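Local coordinates for cytokinesis protein 2 (Saccharomyces cerevisiae, PDB 4WPE) that mediates the cytoskeletal rearrangements of cytokinesis, forming a ring-like structure that colocalises with the medial actin ring, and is present here as its F-BAR domain, at residues D53-L58 against S95-S100; E101-Q106 against Q235-S240. All blocks are in the same frame, centred on the assembly; numbering follows the deposited sequence.

Contact 1: residues D53-L58 against S95-S100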
loop_
_atom_site.group_PDB
_atom_site.type_symbol
_atom_site.label_atom_id
_atom_site.label_comp_id
_atom_site.label_asym_id
_atom_site.label_seq_id
_atom_site.Cartn_x
_atom_site.Cartn_y
_atom_site.Cartn_z
ATOM N N ASP A 53 1.016 -1.298 -8.448
ATOM C CA ASP A 53 -0.360 -1.778 -8.440
ATOM C C ASP A 53 -1.178 -1.081 -7.357
ATOM O O ASP A 53 -2.368 -0.824 -7.538
ATOM C CB ASP A 53 -0.398 -3.292 -8.241
ATOM C CG ASP A 53 0.421 -4.032 -9.277
ATOM O OD1 ASP A 53 0.793 -3.409 -10.295
ATOM O OD2 ASP A 53 0.696 -5.233 -9.075
ATOM N N TYR A 54 -0.537 -0.775 -6.234
ATOM C CA TYR A 54 -1.207 -0.065 -5.152
ATOM C C TYR A 54 -1.589 1.343 -5.595
ATOM O O TYR A 54 -2.715 1.783 -5.379
ATOM C CB TYR A 54 -0.322 -0.008 -3.906
ATOM C CG TYR A 54 -0.984 0.638 -2.709
ATOM C CD1 TYR A 54 -1.833 -0.086 -1.882
ATOM C CD2 TYR A 54 -0.759 1.975 -2.405
ATOM C CE1 TYR A 54 -2.440 0.506 -0.784
ATOM C CE2 TYR A 54 -1.362 2.573 -1.314
ATOM C CZ TYR A 54 -2.200 1.836 -0.507
ATOM O OH TYR A 54 -2.796 2.437 0.578
ATOM N N ALA A 55 -0.647 2.043 -6.220
ATOM C CA ALA A 55 -0.894 3.400 -6.695
ATOM C C ALA A 55 -1.950 3.412 -7.788
ATOM O O ALA A 55 -2.851 4.254 -7.785
ATOM C CB ALA A 55 0.390 4.030 -7.201
ATOM N N ARG A 56 -1.841 2.473 -8.722
ATOM C CA ARG A 56 -2.764 2.416 -9.849
ATOM C C ARG A 56 -4.179 2.082 -9.397
ATOM O O ARG A 56 -5.147 2.656 -9.895
ATOM C CB ARG A 56 -2.287 1.398 -10.890
ATOM C CG ARG A 56 -1.126 1.882 -11.763
ATOM C CD ARG A 56 -0.994 3.405 -11.754
ATOM N NE ARG A 56 -0.133 3.893 -12.827
ATOM C CZ ARG A 56 -0.576 4.340 -13.999
ATOM N NH1 ARG A 56 -1.879 4.369 -14.251
ATOM N NH2 ARG A 56 0.284 4.763 -14.917
ATOM N N ARG A 57 -4.301 1.165 -8.445
ATOM C CA ARG A 57 -5.615 0.754 -7.963
ATOM C C ARG A 57 -6.215 1.787 -7.017
ATOM O O ARG A 57 -7.435 1.920 -6.932
ATOM C CB ARG A 57 -5.536 -0.604 -7.270
ATOM C CG ARG A 57 -6.894 -1.230 -7.035
ATOM C CD ARG A 57 -6.774 -2.612 -6.430
ATOM N NE ARG A 57 -8.004 -3.007 -5.753
ATOM C CZ ARG A 57 -8.164 -4.160 -5.115
ATOM N NH1 ARG A 57 -7.169 -5.034 -5.070
ATOM N NH2 ARG A 57 -9.318 -4.438 -4.525
ATOM N N LEU A 58 -5.359 2.514 -6.307
ATOM C CA LEU A 58 -5.820 3.598 -5.447
ATOM C C LEU A 58 -6.335 4.747 -6.301
ATOM O O LEU A 58 -7.331 5.388 -5.963
ATOM C CB LEU A 58 -4.702 4.087 -4.523
ATOM C CG LEU A 58 -5.080 5.202 -3.546
ATOM C CD1 LEU A 58 -6.173 4.742 -2.600
ATOM C CD2 LEU A 58 -3.863 5.684 -2.772
ATOM N N SER A 95 2.400 9.422 -4.622
ATOM C CA SER A 95 3.581 9.224 -3.791
ATOM C C SER A 95 4.065 7.780 -3.849
ATOM O O SER A 95 5.268 7.516 -3.897
ATOM C CB SER A 95 3.290 9.623 -2.346
ATOM O OG SER A 95 4.433 9.432 -1.533
ATOM N N HIS A 96 3.122 6.843 -3.836
ATOM C CA HIS A 96 3.461 5.431 -3.964
ATOM C C HIS A 96 3.926 5.127 -5.382
ATOM O O HIS A 96 4.800 4.285 -5.589
ATOM C CB HIS A 96 2.270 4.547 -3.598
ATOM C CG HIS A 96 2.018 4.448 -2.124
ATOM N ND1 HIS A 96 2.227 3.291 -1.412
ATOM C CD2 HIS A 96 1.568 5.366 -1.235
ATOM C CE1 HIS A 96 1.917 3.496 -0.140
ATOM N NE2 HIS A 96 1.518 4.745 -0.009
ATOM N N SER A 97 3.339 5.817 -6.354
ATOM C CA SER A 97 3.714 5.628 -7.749
ATOM C C SER A 97 5.141 6.094 -7.987
ATOM O O SER A 97 5.916 5.424 -8.668
ATOM C CB SER A 97 2.758 6.375 -8.677
ATOM O OG SER A 97 3.121 6.170 -10.030
ATOM N N LYS A 98 5.483 7.245 -7.418
ATOM C CA LYS A 98 6.836 7.775 -7.528
ATOM C C LYS A 98 7.820 6.867 -6.796
ATOM O O LYS A 98 8.934 6.636 -7.265
ATOM C CB LYS A 98 6.901 9.200 -6.973
ATOM C CG LYS A 98 8.308 9.735 -6.800
ATOM C CD LYS A 98 8.319 11.031 -6.002
ATOM C CE LYS A 98 9.747 11.479 -5.716
ATOM N NZ LYS A 98 9.786 12.802 -5.030
ATOM N N GLN A 99 7.393 6.344 -5.650
ATOM C CA GLN A 99 8.204 5.409 -4.878
ATOM C C GLN A 99 8.462 4.135 -5.673
ATOM O O GLN A 99 9.562 3.580 -5.640
ATOM C CB GLN A 99 7.517 5.073 -3.554
ATOM C CG GLN A 99 8.425 4.423 -2.520
ATOM C CD GLN A 99 7.644 3.691 -1.443
ATOM O OE1 GLN A 99 7.209 2.555 -1.638
ATOM N NE2 GLN A 99 7.447 4.346 -0.306
ATOM N N SER A 100 7.439 3.680 -6.391
ATOM C CA SER A 100 7.539 2.482 -7.219
ATOM C C SER A 100 8.607 2.628 -8.294
ATOM O O SER A 100 9.416 1.725 -8.505
ATOM C CB SER A 100 6.192 2.168 -7.868
ATOM O OG SER A 100 6.304 1.090 -8.780
#
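Helix segments 53-58 and 95-100 run nearly antiparallel, at 152°, and their axes come within 8.1 Å of each other, with Ala55 and Ser97 as the nearest pair of CA atoms. Small side chains, Ala55 and Ser97, lie where the backbones come closest. The methyl CB of Ala55 lies 3.6 Å from CB of Ser97 and equally close to the backbone N of Ser97. It also touches CB of His96.

The larger part of the contact is the ring pair Tyr54 and His96. Tyr54 has CG anti to its backbone N (chi1 -176°), which sends the ring along the side of the interface where the imidazole lies. CD2 and CE2 of Tyr54 lie over one face of the imidazole. CE2 is above the ring centre, 3.6 Å from the plane, and CD2 is 3.4 Å from ND1 of His96. The two planes are inclined at 40° and the ring centres are 4.6 Å apart, an oblique pairing.

Both imidazole nitrogens are hydrogen-bonded: ND1 to Glu51 on helix 37-71 and NE2 to Glu248 on helix 170-259. These two bonds fix the rotation of the ring, and two carboxylate partners would probably favour the protonated, doubly N-H form. Tyr54 OH bonds to Arg92 and to Glu51 of the second subunit, and its ring meets Tyr54 of that subunit. Close antiparallel helix packing beside the dimer interface, with buried polar side chains tying the helices together, is the arrangement of the F-BAR helical bundle.

Contact 2: residues E101-Q106 against Q235-S240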
loop_
_atom_site.group_PDB
_atom_site.type_symbol
_atom_site.label_atom_id
_atom_site.label_comp_id
_atom_site.label_asym_id
_atom_site.label_seq_id
_atom_site.Cartn_x
_atom_site.Cartn_y
_atom_site.Cartn_z
ATOM N N GLU A 101 8.607 3.771 -8.972
ATOM C CA GLU A 101 9.553 4.012 -10.055
ATOM C C GLU A 101 10.992 4.100 -9.544
ATOM O O GLU A 101 11.910 3.594 -10.186
ATOM C CB GLU A 101 9.173 5.285 -10.818
ATOM C CG GLU A 101 7.729 5.285 -11.309
ATOM C CD GLU A 101 7.326 6.586 -11.984
ATOM O OE1 GLU A 101 8.026 7.603 -11.789
ATOM O OE2 GLU A 101 6.300 6.593 -12.699
ATOM N N ILE A 102 11.192 4.733 -8.392
ATOM C CA ILE A 102 12.521 4.799 -7.789
ATOM C C ILE A 102 13.027 3.392 -7.488
ATOM O O ILE A 102 14.204 3.080 -7.679
ATOM C CB ILE A 102 12.526 5.624 -6.486
ATOM C CG1 ILE A 102 12.211 7.089 -6.775
ATOM C CG2 ILE A 102 13.873 5.517 -5.782
ATOM C CD1 ILE A 102 12.098 7.938 -5.526
ATOM N N LEU A 103 12.122 2.539 -7.027
ATOM C CA LEU A 103 12.482 1.179 -6.664
ATOM C C LEU A 103 12.916 0.368 -7.883
ATOM O O LEU A 103 13.916 -0.337 -7.834
ATOM C CB LEU A 103 11.320 0.485 -5.947
ATOM C CG LEU A 103 11.096 0.918 -4.494
ATOM C CD1 LEU A 103 9.710 0.522 -4.007
ATOM C CD2 LEU A 103 12.162 0.341 -3.579
ATOM N N PHE A 104 12.185 0.481 -8.985
ATOM C CA PHE A 104 12.461 -0.376 -10.131
ATOM C C PHE A 104 13.769 -0.037 -10.845
ATOM O O PHE A 104 14.478 -0.935 -11.301
ATOM C CB PHE A 104 11.312 -0.323 -11.138
ATOM C CG PHE A 104 11.499 -1.245 -12.309
ATOM C CD1 PHE A 104 11.202 -2.594 -12.197
ATOM C CD2 PHE A 104 11.984 -0.768 -13.516
ATOM C CE1 PHE A 104 11.379 -3.451 -13.269
ATOM C CE2 PHE A 104 12.164 -1.618 -14.591
ATOM C CZ PHE A 104 11.861 -2.962 -14.467
ATOM N N ARG A 105 14.094 1.247 -10.944
ATOM C CA ARG A 105 15.198 1.662 -11.806
ATOM C C ARG A 105 16.444 2.124 -11.057
ATOM O O ARG A 105 17.559 1.783 -11.447
ATOM C CB ARG A 105 14.729 2.770 -12.749
ATOM C CG ARG A 105 13.223 2.833 -12.912
ATOM C CD ARG A 105 12.819 3.430 -14.246
ATOM N NE ARG A 105 11.369 3.496 -14.380
ATOM C CZ ARG A 105 10.675 4.629 -14.400
ATOM N NH1 ARG A 105 11.300 5.794 -14.304
ATOM N NH2 ARG A 105 9.354 4.598 -14.522
ATOM N N GLN A 106 16.275 2.894 -9.991
ATOM C CA GLN A 106 17.444 3.412 -9.289
ATOM C C GLN A 106 18.064 2.414 -8.316
ATOM O O GLN A 106 19.275 2.440 -8.090
ATOM C CB GLN A 106 17.099 4.697 -8.544
ATOM C CG GLN A 106 16.425 5.743 -9.399
ATOM C CD GLN A 106 16.032 6.957 -8.595
ATOM O OE1 GLN A 106 16.581 7.205 -7.521
ATOM N NE2 GLN A 106 15.072 7.718 -9.101
ATOM N N GLN A 235 19.593 2.245 2.412
ATOM C CA GLN A 235 19.154 3.514 2.985
ATOM C C GLN A 235 18.314 4.228 1.937
ATOM O O GLN A 235 17.230 4.723 2.235
ATOM C CB GLN A 235 20.338 4.383 3.433
ATOM C CG GLN A 235 20.196 5.040 4.830
ATOM C CD GLN A 235 19.074 6.080 4.965
ATOM O OE1 GLN A 235 18.200 6.199 4.117
ATOM N NE2 GLN A 235 19.111 6.840 6.056
ATOM N N GLN A 236 18.806 4.253 0.701
ATOM C CA GLN A 236 18.048 4.819 -0.413
ATOM C C GLN A 236 16.651 4.214 -0.465
ATOM O O GLN A 236 15.678 4.886 -0.804
ATOM C CB GLN A 236 18.772 4.586 -1.736
ATOM C CG GLN A 236 20.011 5.428 -1.902
ATOM C CD GLN A 236 20.825 5.008 -3.104
ATOM O OE1 GLN A 236 20.276 4.668 -4.152
ATOM N NE2 GLN A 236 22.143 5.027 -2.959
ATOM N N PHE A 237 16.573 2.937 -0.113
ATOM C CA PHE A 237 15.308 2.245 0.090
ATOM C C PHE A 237 14.555 2.821 1.288
ATOM O O PHE A 237 13.394 3.218 1.171
ATOM C CB PHE A 237 15.570 0.749 0.278
ATOM C CG PHE A 237 14.384 -0.027 0.769
ATOM C CD1 PHE A 237 13.344 -0.343 -0.085
ATOM C CD2 PHE A 237 14.333 -0.475 2.080
ATOM C CE1 PHE A 237 12.256 -1.071 0.369
ATOM C CE2 PHE A 237 13.254 -1.204 2.541
ATOM C CZ PHE A 237 12.213 -1.502 1.684
ATOM N N ALA A 238 15.229 2.882 2.433
ATOM C CA ALA A 238 14.617 3.345 3.679
ATOM C C ALA A 238 14.318 4.843 3.677
ATOM O O ALA A 238 13.548 5.320 4.506
ATOM C CB ALA A 238 15.511 2.999 4.864
ATOM N N THR A 239 14.930 5.581 2.758
ATOM C CA THR A 239 14.694 7.018 2.663
ATOM C C THR A 239 13.512 7.300 1.739
ATOM O O THR A 239 12.640 8.109 2.061
ATOM C CB THR A 239 15.949 7.765 2.165
ATOM O OG1 THR A 239 16.921 7.815 3.216
ATOM C CG2 THR A 239 15.605 9.184 1.749
ATOM N N SER A 240 13.482 6.618 0.597
ATOM C CA SER A 240 12.385 6.753 -0.356
ATOM C C SER A 240 11.060 6.353 0.278
ATOM O O SER A 240 10.043 7.018 0.085
ATOM C CB SER A 240 12.644 5.904 -1.600
ATOM O OG SER A 240 13.609 6.515 -2.440
#
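Segments 101-106 and 235-240 are both helical. The nearest CA atoms are Leu103 and Phe237, 7.4 Å apart, and Ile102 and Ser240, 7.7 Å apart. Segment 101-106, part of helix 76-162, contains a wider pi-type turn at 102-106. No hydrogen bond crosses between the segments, and side chains alone bridge them.

Leu103 meets Phe237 through one branch. Its CD2 methyl comes up to the rim of the phenyl ring, close to the ring plane, 3.8 Å from CD1 of Phe237. CE1 is the next ring atom along that edge. The ring reaches this place with CG anti to the backbone N (chi1 168°). Arg47 of helix 37-71 touches both Leu103 and Phe237, and Leu255 of the second subunit packs on Phe237. This apolar pair therefore lies where three helices of one chain and the dimer partner converge in the elongated F-BAR bundle.

Ile102 and Ser240 form the other, less buried part. The hydroxyl of Ser240 faces two methyls of Ile102, with OG 3.5 Å from CG2 and 3.7 Å from CD1. This is van der Waals contact between an oxygen and a branched aliphatic chain. The two methyls end different branches, and OG touches both. Beyond them, Lys233 NZ, itself on helix 170-259, hydrogen-bonds to Gln236 OE1 and reaches across to helix 76-162 with a weak bond to Gln106 O.

How the contacts relate
Contacts 1 and 2 lie about 13 Å apart, centre to centre, and share helix 76-162. Segment 95-100 of contact 1 runs directly into segment 101-106 of contact 2. Contact 1 pairs this helix with helix 37-71, and contact 2 pairs it with helix 170-259. Along the chain they come in series, the first closing before the second opens. Gln99 packs on Ser240 between them, with its NE2 3.7 Å from Ser240 O. Helix 76-162 thus serves as a common partner for the other two long helices. Both contacts also touch the second subunit, so this part of the bundle combines folding within the chain with assembly of the F-BAR dimer.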